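Local coordinates for gamma-glutamyltranspeptidase (Streptomyces lincolnensis, PDB 6J3I), which is an LmbA-like homologue of the self-processing gamma-glutamyltranspeptidases, Ntn hydrolases that cleave or transfer gamma-glutamyl groups, although its own reaction is not established, at residues R5-G10 with S602-P607; G415-D420 with W442-P447; L527-A532 with L589-R594. The protein carries 1 engineered substitution. All coordinates share one frame; numbering follows the deposited sequence.

In the fold
Interactions 1 and 3 form one continuous patch, their centres about 6 Å apart. Strands 601-605 and 590-594 are neighbours in a sheet, and Gln530 of helix 529-534 reaches both contacts: its NE2 lies 2.8 Å from Ala605 O and its N 2.8 Å from Thr7 OG1, both probable hydrogen bonds. Along the chain, interactions 2 and 3 are nested inside the long loop that interaction 1 closes. Interaction 2 stands apart, its centre about 31 Å from that of interaction 1 and about 30 Å from that of interaction 3. It includes Asp420, which directly precedes the engineered alanine at the probable position of the family's threonine nucleophile.

Interaction 1 (R5-G10 with S602-P607); sequences RPTLQG and SAAANP
Arg5 lays one face of its guanidinium over the backbone where Asn606 joins Pro607, with Pro607 CA 3.5 Å from NH2. The chain bends at chi2 (94°), the CB-CG bond, carrying the flat group back over the 602-607 chain. Pro607 CB comes to 3.7 Å from Arg5 NE, the two side chains passing at a slant. In the plane of the group, Ala605 CB meets its edge, 3.5 Å from NH1, which is hydrogen-bonded elsewhere to Gly612 O. Toward the other end the segments join as antiparallel strands, 8-10 being an edge strand beside 601-605 in a sheet of the Ntn-hydrolase core. Leu8 and Ala603 form a hydrogen-bonded pair: Ala603 N donates to Leu8 O at 3.2 Å, and the return bond from Leu8 N to Ala603 O is weak. Both these residues turn to the face where Met14 of strand 13-17 packs. Gln9 and Ser602 are the following non-hydrogen-bonded pair, on the face turned to helix 529-534, and pack CG to CB at 4.3 Å. Ser602 CB also sits tightly against Leu8 O (3.0 Å). Thr7 CG2, anti to its own nitrogen, lies 4.1 Å from that same CB, while Gln9 NE2 bonds Arg524 O.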
ATOM      1  N   ARG A   5     -19.498   9.414  -9.438  1.00 17.26           N
ATOM      2  CA  ARG A   5     -18.965  10.760  -9.456  1.00 16.78           C
ATOM      3  C   ARG A   5     -18.635  11.048 -10.908  1.00 17.09           C
ATOM      4  O   ARG A   5     -18.618  10.135 -11.733  1.00 17.02           O
ATOM      5  CB  ARG A   5     -17.684  10.862  -8.624  1.00 16.61           C
ATOM      6  CG  ARG A   5     -17.846  10.619  -7.132  1.00 16.35           C
ATOM      7  CD  ARG A   5     -17.563   9.181  -6.756  1.00 15.97           C
ATOM      8  NE  ARG A   5     -17.706   8.946  -5.312  1.00 16.05           N
ATOM      9  CZ  ARG A   5     -16.712   8.907  -4.412  1.00 15.92           C
ATOM     10  NH1 ARG A   5     -15.437   9.104  -4.756  1.00 15.90           N
ATOM     11  NH2 ARG A   5     -17.002   8.676  -3.136  1.00 15.74           N
ATOM     12  N   PRO A   6     -18.370  12.316 -11.236  1.00 17.34           N
ATOM     13  CA  PRO A   6     -17.800  12.584 -12.548  1.00 17.63           C
ATOM     14  C   PRO A   6     -16.347  12.169 -12.563  1.00 17.82           C
ATOM     15  O   PRO A   6     -15.728  12.105 -11.499  1.00 18.01           O
ATOM     16  CB  PRO A   6     -17.900  14.106 -12.680  1.00 17.54           C
ATOM     17  CG  PRO A   6     -18.071  14.614 -11.295  1.00 17.52           C
ATOM     18  CD  PRO A   6     -18.721  13.543 -10.507  1.00 17.40           C
ATOM     19  N   THR A   7     -15.809  11.878 -13.745  1.00 17.71           N
ATOM     20  CA  THR A   7     -14.371  11.959 -13.915  1.00 17.65           C
ATOM     21  C   THR A   7     -14.129  13.462 -14.064  1.00 17.61           C
ATOM     22  O   THR A   7     -14.405  14.037 -15.111  1.00 17.07           O
ATOM     23  CB  THR A   7     -13.854  11.137 -15.106  1.00 17.57           C
ATOM     24  OG1 THR A   7     -14.117   9.751 -14.865  1.00 18.16           O
ATOM     25  CG2 THR A   7     -12.353  11.307 -15.282  1.00 17.41           C
ATOM     26  N   LEU A   8     -13.648  14.082 -12.987  1.00 17.79           N
ATOM     27  CA  LEU A   8     -13.428  15.539 -12.930  1.00 18.04           C
ATOM     28  C   LEU A   8     -12.443  15.939 -14.006  1.00 18.06           C
ATOM     29  O   LEU A   8     -11.574  15.162 -14.333  1.00 18.79           O
ATOM     30  CB  LEU A   8     -12.856  15.978 -11.572  1.00 18.02           C
ATOM     31  CG  LEU A   8     -13.505  15.519 -10.269  1.00 18.01           C
ATOM     32  CD1 LEU A   8     -12.794  16.132  -9.083  1.00 18.05           C
ATOM     33  CD2 LEU A   8     -14.966  15.889 -10.258  1.00 17.96           C
ATOM     34  N   GLN A   9     -12.582  17.143 -14.544  1.00 18.54           N
ATOM     35  CA  GLN A   9     -11.693  17.650 -15.604  1.00 18.57           C
ATOM     36  C   GLN A   9     -11.342  19.096 -15.308  1.00 18.63           C
ATOM     37  O   GLN A   9     -12.190  19.858 -14.870  1.00 18.75           O
ATOM     38  CB  GLN A   9     -12.351  17.524 -16.973  1.00 18.30           C
ATOM     39  CG  GLN A   9     -12.337  16.102 -17.525  1.00 18.30           C
ATOM     40  CD  GLN A   9     -13.108  15.964 -18.831  1.00 18.58           C
ATOM     41  OE1 GLN A   9     -14.236  16.449 -18.958  1.00 19.22           O
ATOM     42  NE2 GLN A   9     -12.510  15.291 -19.803  1.00 18.21           N
ATOM     43  N   GLY A  10     -10.091  19.472 -15.530  1.00 18.88           N
ATOM     44  CA  GLY A  10      -9.644  20.796 -15.133  1.00 19.25           C
ATOM     45  C   GLY A  10      -8.255  21.148 -15.592  1.00 19.59           C
ATOM     46  O   GLY A  10      -7.660  20.428 -16.391  1.00 19.94           O
ATOM     47  N   SER A 602      -7.338  15.396 -14.992  1.00 23.06           N
ATOM     48  CA  SER A 602      -8.564  14.728 -14.568  1.00 22.70           C
ATOM     49  C   SER A 602      -8.316  13.860 -13.342  1.00 22.45           C
ATOM     50  O   SER A 602      -7.176  13.658 -12.929  1.00 23.13           O
ATOM     51  CB  SER A 602      -9.161  13.903 -15.708  1.00 22.34           C
ATOM     52  OG  SER A 602      -8.225  12.987 -16.210  1.00 22.81           O
ATOM     53  N   ALA A 603      -9.395  13.379 -12.746  1.00 21.57           N
ATOM     54  CA  ALA A 603      -9.301  12.586 -11.527  1.00 20.94           C
ATOM     55  C   ALA A 603     -10.564  11.796 -11.292  1.00 20.28           C
ATOM     56  O   ALA A 603     -11.642  12.193 -11.730  1.00 20.64           O
ATOM     57  CB  ALA A 603      -9.030  13.477 -10.326  1.00 20.58           C
ATOM     58  N   ALA A 604     -10.411  10.678 -10.594  1.00 19.14           N
ATOM     59  CA  ALA A 604     -11.539   9.862 -10.182  1.00 18.64           C
ATOM     60  C   ALA A 604     -11.231   9.241  -8.846  1.00 17.91           C
ATOM     61  O   ALA A 604     -10.070   9.206  -8.430  1.00 17.96           O
ATOM     62  CB  ALA A 604     -11.837   8.784 -11.212  1.00 18.82           C
ATOM     63  N   ALA A 605     -12.277   8.763  -8.178  1.00 17.14           N
ATOM     64  CA  ALA A 605     -12.123   8.049  -6.912  1.00 16.88           C
ATOM     65  C   ALA A 605     -13.213   7.009  -6.665  1.00 16.85           C
ATOM     66  O   ALA A 605     -14.341   7.110  -7.153  1.00 16.55           O
ATOM     67  CB  ALA A 605     -12.050   9.022  -5.746  1.00 16.71           C
ATOM     68  N   ASN A 606     -12.830   6.014  -5.879  1.00 16.92           N
ATOM     69  CA  ASN A 606     -13.696   4.915  -5.470  1.00 16.83           C
ATOM     70  C   ASN A 606     -14.864   5.339  -4.562  1.00 17.26           C
ATOM     71  O   ASN A 606     -14.642   6.022  -3.557  1.00 17.71           O
ATOM     72  CB  ASN A 606     -12.850   3.887  -4.726  1.00 16.54           C
ATOM     73  CG  ASN A 606     -13.691   2.930  -3.926  1.00 16.39           C
ATOM     74  OD1 ASN A 606     -14.448   2.144  -4.487  1.00 16.23           O
ATOM     75  ND2 ASN A 606     -13.598   3.019  -2.605  1.00 16.44           N
ATOM     76  N   PRO A 607     -16.105   4.904  -4.885  1.00 17.09           N
ATOM     77  CA  PRO A 607     -17.221   5.242  -4.003  1.00 17.07           C
ATOM     78  C   PRO A 607     -17.517   4.230  -2.892  1.00 17.16           C
ATOM     79  O   PRO A 607     -18.290   4.539  -1.988  1.00 16.89           O
ATOM     80  CB  PRO A 607     -18.393   5.308  -4.968  1.00 16.93           C
ATOM     81  CG  PRO A 607     -18.082   4.248  -5.964  1.00 17.06           C
ATOM     82  CD  PRO A 607     -16.579   4.168  -6.072  1.00 16.93           C
TER

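Interaction 2 (G415-D420 with W442-P447); sequences GSTRGD and WLQSNP
Ser445 OG is gripped from two directions: it donates to Gly415 O at 2.7 Å and accepts from Trp442 NE1, also at 2.7 Å. The first bond runs nearly along the C=O axis of Gly415, with a C=O...donor angle of 163°. The second is less straight at its hydrogen, although OG lies close to the indole plane. A type I beta turn from Trp442 to Ser445 folds the chain so that hydroxyl and indole meet; the two bonds at OG help to set the rotation of the hydroxyl and of the ring. Gly415 brings its CA to 3.1 Å from Gln444 O in a CA-H...O contact, and its positive phi (93°) suits a residue without a side chain. Thr417 fills the middle. Its CG2 points at Gln444 OE1, 3.1 Å away, the two side chains crossing at about a right angle. The Gln444 chain, bent at chi2, brings OE1 against that methyl while NE2 is bonded to His53 O. On its other branch Thr417 OG1 approaches Trp442 CZ2 obliquely at 3.3 Å, and a water links OG1 to the indole NE1 by weak bonds. Farther along the ring, Gly419 O lies over one face near the rim. Asp420 OD1 meets the edge, 3.6 Å from CZ3, with the carboxylate turned 74° from the ring. That carboxylate is held independently: OD1 pairs with Arg459 and Ser439, OD2 with Thr482. Asp420 comes just before the engineered alanine at the probable nucleophile position, so this packing borders the probable active site. Both loops flank the hairpin of strands 424-428 and 433-436, one entering it and the other leaving it, while helices 146-154 and 164-170 pack against Leu443 of the turn, the former also touching Gln444.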
ATOM      1  N   GLY A 415      -5.531  -8.521  17.124  1.00 38.66           N
ATOM      2  CA  GLY A 415      -5.015  -7.355  16.421  1.00 38.40           C
ATOM      3  C   GLY A 415      -4.360  -7.721  15.096  1.00 39.12           C
ATOM      4  O   GLY A 415      -3.824  -6.852  14.412  1.00 37.86           O
ATOM      5  N   SER A 416      -4.375  -9.011  14.745  1.00 40.76           N
ATOM      6  CA  SER A 416      -3.942  -9.471  13.432  1.00 41.12           C
ATOM      7  C   SER A 416      -4.948  -8.970  12.400  1.00 42.58           C
ATOM      8  O   SER A 416      -6.148  -8.855  12.683  1.00 40.92           O
ATOM      9  CB  SER A 416      -3.803 -10.998  13.377  1.00 40.09           C
ATOM     10  OG  SER A 416      -4.964 -11.653  13.843  1.00 39.49           O
ATOM     11  N   THR A 417      -4.434  -8.646  11.219  1.00 44.24           N
ATOM     12  CA  THR A 417      -5.203  -7.956  10.195  1.00 45.52           C
ATOM     13  C   THR A 417      -4.932  -8.477   8.802  1.00 45.75           C
ATOM     14  O   THR A 417      -3.961  -9.194   8.557  1.00 47.75           O
ATOM     15  CB  THR A 417      -4.873  -6.445  10.160  1.00 46.16           C
ATOM     16  OG1 THR A 417      -3.469  -6.254   9.938  1.00 44.46           O
ATOM     17  CG2 THR A 417      -5.260  -5.788  11.446  1.00 46.80           C
ATOM     18  N   ARG A 418      -5.822  -8.080   7.902  1.00 45.54           N
ATOM     19  CA  ARG A 418      -5.637  -8.205   6.462  1.00 45.86           C
ATOM     20  C   ARG A 418      -5.662  -6.811   5.828  1.00 46.01           C
ATOM     21  O   ARG A 418      -4.788  -6.482   5.024  1.00 45.93           O
ATOM     22  CB  ARG A 418      -6.734  -9.088   5.865  1.00 45.97           C
ATOM     23  N   GLY A 419      -6.676  -6.013   6.194  1.00 46.53           N
ATOM     24  CA  GLY A 419      -6.843  -4.605   5.747  1.00 43.55           C
ATOM     25  C   GLY A 419      -5.544  -3.830   5.801  1.00 41.11           C
ATOM     26  O   GLY A 419      -4.827  -3.881   6.819  1.00 43.41           O
ATOM     27  N   ASP A 420      -5.227  -3.132   4.712  1.00 35.27           N
ATOM     28  CA  ASP A 420      -3.866  -2.640   4.511  1.00 31.24           C
ATOM     29  C   ASP A 420      -3.841  -1.386   3.677  1.00 29.23           C
ATOM     30  O   ASP A 420      -4.253  -1.402   2.522  1.00 29.15           O
ATOM     31  CB  ASP A 420      -3.037  -3.739   3.837  1.00 30.09           C
ATOM     32  CG  ASP A 420      -1.659  -3.269   3.371  1.00 28.80           C
ATOM     33  OD1 ASP A 420      -0.946  -2.607   4.141  1.00 28.21           O
ATOM     34  OD2 ASP A 420      -1.269  -3.606   2.241  1.00 27.95           O
ATOM     35  N   TRP A 442      -0.444   1.010  12.029  1.00 16.14           N
ATOM     36  CA  TRP A 442      -1.854   1.142  12.377  1.00 15.80           C
ATOM     37  C   TRP A 442      -2.111   0.748  13.830  1.00 16.00           C
ATOM     38  O   TRP A 442      -1.316   0.038  14.463  1.00 16.28           O
ATOM     39  CB  TRP A 442      -2.771   0.372  11.415  1.00 15.75           C
ATOM     40  CG  TRP A 442      -2.391  -1.062  11.160  1.00 15.80           C
ATOM     41  CD1 TRP A 442      -2.345  -2.077  12.063  1.00 15.57           C
ATOM     42  CD2 TRP A 442      -1.985  -1.623   9.907  1.00 15.80           C
ATOM     43  NE1 TRP A 442      -1.944  -3.237  11.453  1.00 15.47           N
ATOM     44  CE2 TRP A 442      -1.717  -2.987  10.129  1.00 15.49           C
ATOM     45  CE3 TRP A 442      -1.835  -1.106   8.616  1.00 15.71           C
ATOM     46  CZ2 TRP A 442      -1.296  -3.842   9.115  1.00 15.55           C
ATOM     47  CZ3 TRP A 442      -1.419  -1.962   7.605  1.00 15.81           C
ATOM     48  CH2 TRP A 442      -1.156  -3.315   7.862  1.00 15.64           C
ATOM     49  N   LEU A 443      -3.244   1.214  14.339  1.00 16.09           N
ATOM     50  CA  LEU A 443      -3.565   1.140  15.764  1.00 16.07           C
ATOM     51  C   LEU A 443      -3.826  -0.270  16.312  1.00 16.12           C
ATOM     52  O   LEU A 443      -3.589  -0.512  17.492  1.00 16.56           O
ATOM     53  CB  LEU A 443      -4.753   2.059  16.065  1.00 16.26           C
ATOM     54  CG  LEU A 443      -6.145   1.680  15.515  1.00 16.32           C
ATOM     55  CD1 LEU A 443      -6.910   0.755  16.455  1.00 16.36           C
ATOM     56  CD2 LEU A 443      -6.992   2.919  15.274  1.00 16.29           C
ATOM     57  N   GLN A 444      -4.271  -1.197  15.459  1.00 16.09           N
ATOM     58  CA  GLN A 444      -4.740  -2.540  15.893  1.00 16.01           C
ATOM     59  C   GLN A 444      -3.633  -3.494  16.312  1.00 15.53           C
ATOM     60  O   GLN A 444      -3.909  -4.479  16.991  1.00 15.42           O
ATOM     61  CB  GLN A 444      -5.455  -3.322  14.777  1.00 16.26           C
ATOM     62  CG  GLN A 444      -6.411  -2.562  13.927  1.00 16.51           C
ATOM     63  CD  GLN A 444      -5.789  -2.007  12.663  1.00 16.61           C
ATOM     64  OE1 GLN A 444      -5.641  -2.700  11.667  1.00 16.62           O
ATOM     65  NE2 GLN A 444      -5.481  -0.726  12.686  1.00 16.40           N
ATOM     66  N   SER A 445      -2.414  -3.246  15.840  1.00 14.99           N
ATOM     67  CA  SER A 445      -1.387  -4.289  15.786  1.00 14.81           C
ATOM     68  C   SER A 445      -0.057  -3.983  16.492  1.00 14.65           C
ATOM     69  O   SER A 445       0.894  -4.768  16.391  1.00 14.78           O
ATOM     70  CB  SER A 445      -1.155  -4.649  14.321  1.00 14.64           C
ATOM     71  OG  SER A 445      -2.397  -4.747  13.641  1.00 14.35           O
ATOM     72  N   ASN A 446      -0.000  -2.870  17.219  1.00 14.57           N
ATOM     73  CA  ASN A 446       1.088  -2.595  18.157  1.00 14.47           C
ATOM     74  C   ASN A 446       0.644  -1.571  19.204  1.00 14.70           C
ATOM     75  O   ASN A 446      -0.180  -0.699  18.913  1.00 14.76           O
ATOM     76  CB  ASN A 446       2.337  -2.077  17.417  1.00 14.19           C
ATOM     77  CG  ASN A 446       3.435  -3.125  17.292  1.00 13.98           C
ATOM     78  OD1 ASN A 446       3.852  -3.722  18.283  1.00 13.76           O
ATOM     79  ND2 ASN A 446       3.928  -3.329  16.074  1.00 13.76           N
ATOM     80  N   PRO A 447       1.220  -1.648  20.419  1.00 14.98           N
ATOM     81  CA  PRO A 447       0.921  -0.620  21.408  1.00 14.99           C
ATOM     82  C   PRO A 447       1.491   0.740  20.997  1.00 15.04           C
ATOM     83  O   PRO A 447       2.597   0.825  20.441  1.00 14.68           O
ATOM     84  CB  PRO A 447       1.632  -1.135  22.661  1.00 15.09           C
ATOM     85  CG  PRO A 447       2.823  -1.841  22.127  1.00 14.93           C
ATOM     86  CD  PRO A 447       2.363  -2.482  20.841  1.00 14.91           C
TER
HETATM   87  O   HOH W   1      -0.490  -6.336  11.490  1.00 21.52           O

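Interaction 3 (L527-A532 with L589-R594); sequences LDLQGA and LCAVAR
Leu529 sets CG anti to its carbonyl carbon (chi1 -59°) and then extends CD1 straight on (chi2 -176°), so this one methyl reaches the strand between Ala591 and Ala593. It comes to 4.0 Å from Ala593 CB and 4.3 Å from Ala591 CB, and rests near the intervening backbone at Val592. Leu527 has much the same shape and brings its own CD1 to Ala593 CB at 4.5 Å, a looser touch. No hydrogen bond crosses the contact; alanine methyls and strand backbone receive a single CD1 methyl from each leucine. It joins a helical layer to a sheet, as in the alpha-beta-beta-alpha sandwich of Ntn hydrolases: Ala591 and Ala593 face the helices, whereas Val592 points the other way, to Met14 and Ser16 of strand 13-17. Leu529 also rests on Ser602 and Ala604 of the adjacent strand, and Phe513 of helix 506-519 continues the cover over Ala591. Asp528, between the two leucines, is the N-cap of helix 529-534. Its OD1 accepts from Gly531 N at 3.0 Å, the donor standing well above the carboxylate plane, while OD2 makes a salt bridge with Arg520. An inverse gamma turn centred on Asp528 brings the chain into the helix.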
ATOM      1  N   LEU A 527      -9.984   9.921 -20.642  1.00 21.96           N
ATOM      2  CA  LEU A 527      -9.984   8.560 -20.104  1.00 21.19           C
ATOM      3  C   LEU A 527     -11.157   8.398 -19.135  1.00 20.60           C
ATOM      4  O   LEU A 527     -11.448   9.310 -18.345  1.00 20.50           O
ATOM      5  CB  LEU A 527      -8.650   8.247 -19.412  1.00 21.04           C
ATOM      6  CG  LEU A 527      -7.419   8.270 -20.321  1.00 21.10           C
ATOM      7  CD1 LEU A 527      -6.142   8.232 -19.503  1.00 21.30           C
ATOM      8  CD2 LEU A 527      -7.443   7.109 -21.297  1.00 21.32           C
ATOM      9  N   ASP A 528     -11.841   7.256 -19.231  1.00 19.65           N
ATOM     10  CA  ASP A 528     -12.993   6.951 -18.376  1.00 19.11           C
ATOM     11  C   ASP A 528     -12.512   6.406 -17.015  1.00 18.50           C
ATOM     12  O   ASP A 528     -12.670   5.219 -16.688  1.00 18.33           O
ATOM     13  CB  ASP A 528     -13.932   5.963 -19.083  1.00 19.24           C
ATOM     14  CG  ASP A 528     -15.226   5.710 -18.309  1.00 19.69           C
ATOM     15  OD1 ASP A 528     -15.546   6.486 -17.389  1.00 20.42           O
ATOM     16  OD2 ASP A 528     -15.932   4.726 -18.614  1.00 20.29           O
ATOM     17  N   LEU A 529     -11.941   7.303 -16.223  1.00 17.60           N
ATOM     18  CA  LEU A 529     -11.358   6.947 -14.940  1.00 17.26           C
ATOM     19  C   LEU A 529     -12.424   6.422 -13.991  1.00 17.23           C
ATOM     20  O   LEU A 529     -12.301   5.307 -13.489  1.00 17.93           O
ATOM     21  CB  LEU A 529     -10.646   8.155 -14.315  1.00 17.17           C
ATOM     22  CG  LEU A 529      -9.501   8.797 -15.112  1.00 17.00           C
ATOM     23  CD1 LEU A 529      -8.844   9.903 -14.301  1.00 17.04           C
ATOM     24  CD2 LEU A 529      -8.464   7.769 -15.541  1.00 16.89           C
ATOM     25  N   GLN A 530     -13.474   7.210 -13.766  1.00 16.40           N
ATOM     26  CA  GLN A 530     -14.520   6.822 -12.817  1.00 16.00           C
ATOM     27  C   GLN A 530     -15.334   5.609 -13.270  1.00 16.01           C
ATOM     28  O   GLN A 530     -15.728   4.791 -12.448  1.00 16.22           O
ATOM     29  CB  GLN A 530     -15.476   7.982 -12.528  1.00 15.75           C
ATOM     30  CG  GLN A 530     -16.451   7.710 -11.377  1.00 15.47           C
ATOM     31  CD  GLN A 530     -15.771   7.611 -10.024  1.00 15.23           C
ATOM     32  OE1 GLN A 530     -14.940   8.451  -9.680  1.00 14.99           O
ATOM     33  NE2 GLN A 530     -16.127   6.591  -9.245  1.00 14.62           N
ATOM     34  N   GLY A 531     -15.613   5.502 -14.562  1.00 15.92           N
ATOM     35  CA  GLY A 531     -16.305   4.318 -15.077  1.00 15.98           C
ATOM     36  C   GLY A 531     -15.505   3.049 -14.841  1.00 15.76           C
ATOM     37  O   GLY A 531     -16.060   1.999 -14.555  1.00 15.52           O
ATOM     38  N   ALA A 532     -14.187   3.161 -14.958  1.00 16.16           N
ATOM     39  CA  ALA A 532     -13.287   2.044 -14.713  1.00 16.41           C
ATOM     40  C   ALA A 532     -13.287   1.662 -13.237  1.00 16.87           C
ATOM     41  O   ALA A 532     -13.244   0.478 -12.895  1.00 16.82           O
ATOM     42  CB  ALA A 532     -11.882   2.397 -15.164  1.00 16.31           C
ATOM     43  N   LEU A 589      -9.812   2.253  -5.319  1.00 19.67           N
ATOM     44  CA  LEU A 589      -8.966   2.875  -6.340  1.00 19.21           C
ATOM     45  C   LEU A 589      -8.953   4.406  -6.290  1.00 18.60           C
ATOM     46  O   LEU A 589      -9.955   5.051  -5.943  1.00 18.68           O
ATOM     47  CB  LEU A 589      -9.391   2.418  -7.739  1.00 19.22           C
ATOM     48  CG  LEU A 589      -9.147   0.943  -8.082  1.00 19.39           C
ATOM     49  CD1 LEU A 589     -10.167   0.442  -9.100  1.00 19.48           C
ATOM     50  CD2 LEU A 589      -7.733   0.723  -8.603  1.00 19.30           C
ATOM     51  N   CYS A 590      -7.790   4.958  -6.627  1.00 17.77           N
ATOM     52  CA  CYS A 590      -7.594   6.386  -6.833  1.00 17.41           C
ATOM     53  C   CYS A 590      -6.907   6.549  -8.180  1.00 17.03           C
ATOM     54  O   CYS A 590      -6.161   5.680  -8.600  1.00 16.06           O
ATOM     55  CB  CYS A 590      -6.727   6.975  -5.723  1.00 17.36           C
ATOM     56  SG  CYS A 590      -7.257   6.519  -4.064  1.00 17.52           S
ATOM     57  N   ALA A 591      -7.189   7.654  -8.860  1.00 17.43           N
ATOM     58  CA  ALA A 591      -6.571   7.941 -10.151  1.00 17.80           C
ATOM     59  C   ALA A 591      -6.576   9.433 -10.414  1.00 18.23           C
ATOM     60  O   ALA A 591      -7.588  10.095 -10.205  1.00 18.39           O
ATOM     61  CB  ALA A 591      -7.301   7.210 -11.272  1.00 17.65           C
ATOM     62  N   VAL A 592      -5.427   9.953 -10.833  1.00 18.73           N
ATOM     63  CA  VAL A 592      -5.355  11.240 -11.528  1.00 19.34           C
ATOM     64  C   VAL A 592      -4.722  11.003 -12.891  1.00 20.02           C
ATOM     65  O   VAL A 592      -4.048   9.994 -13.104  1.00 19.73           O
ATOM     66  CB  VAL A 592      -4.575  12.323 -10.756  1.00 19.16           C
ATOM     67  CG1 VAL A 592      -5.257  12.622  -9.429  1.00 19.21           C
ATOM     68  CG2 VAL A 592      -3.113  11.933 -10.550  1.00 19.16           C
ATOM     69  N   ALA A 593      -4.945  11.940 -13.804  1.00 21.26           N
ATOM     70  CA  ALA A 593      -4.447  11.812 -15.170  1.00 22.82           C
ATOM     71  C   ALA A 593      -4.215  13.167 -15.833  1.00 24.40           C
ATOM     72  O   ALA A 593      -4.777  14.176 -15.419  1.00 23.78           O
ATOM     73  CB  ALA A 593      -5.395  10.963 -16.010  1.00 22.42           C
ATOM     74  N   ARG A 594      -3.363  13.159 -16.855  1.00 26.44           N
ATOM     75  CA  ARG A 594      -3.050  14.335 -17.664  1.00 28.04           C
ATOM     76  C   ARG A 594      -3.149  13.939 -19.134  1.00 29.71           C
ATOM     77  O   ARG A 594      -2.548  12.950 -19.560  1.00 30.62           O
ATOM     78  CB  ARG A 594      -1.633  14.840 -17.366  1.00 28.35           C
TER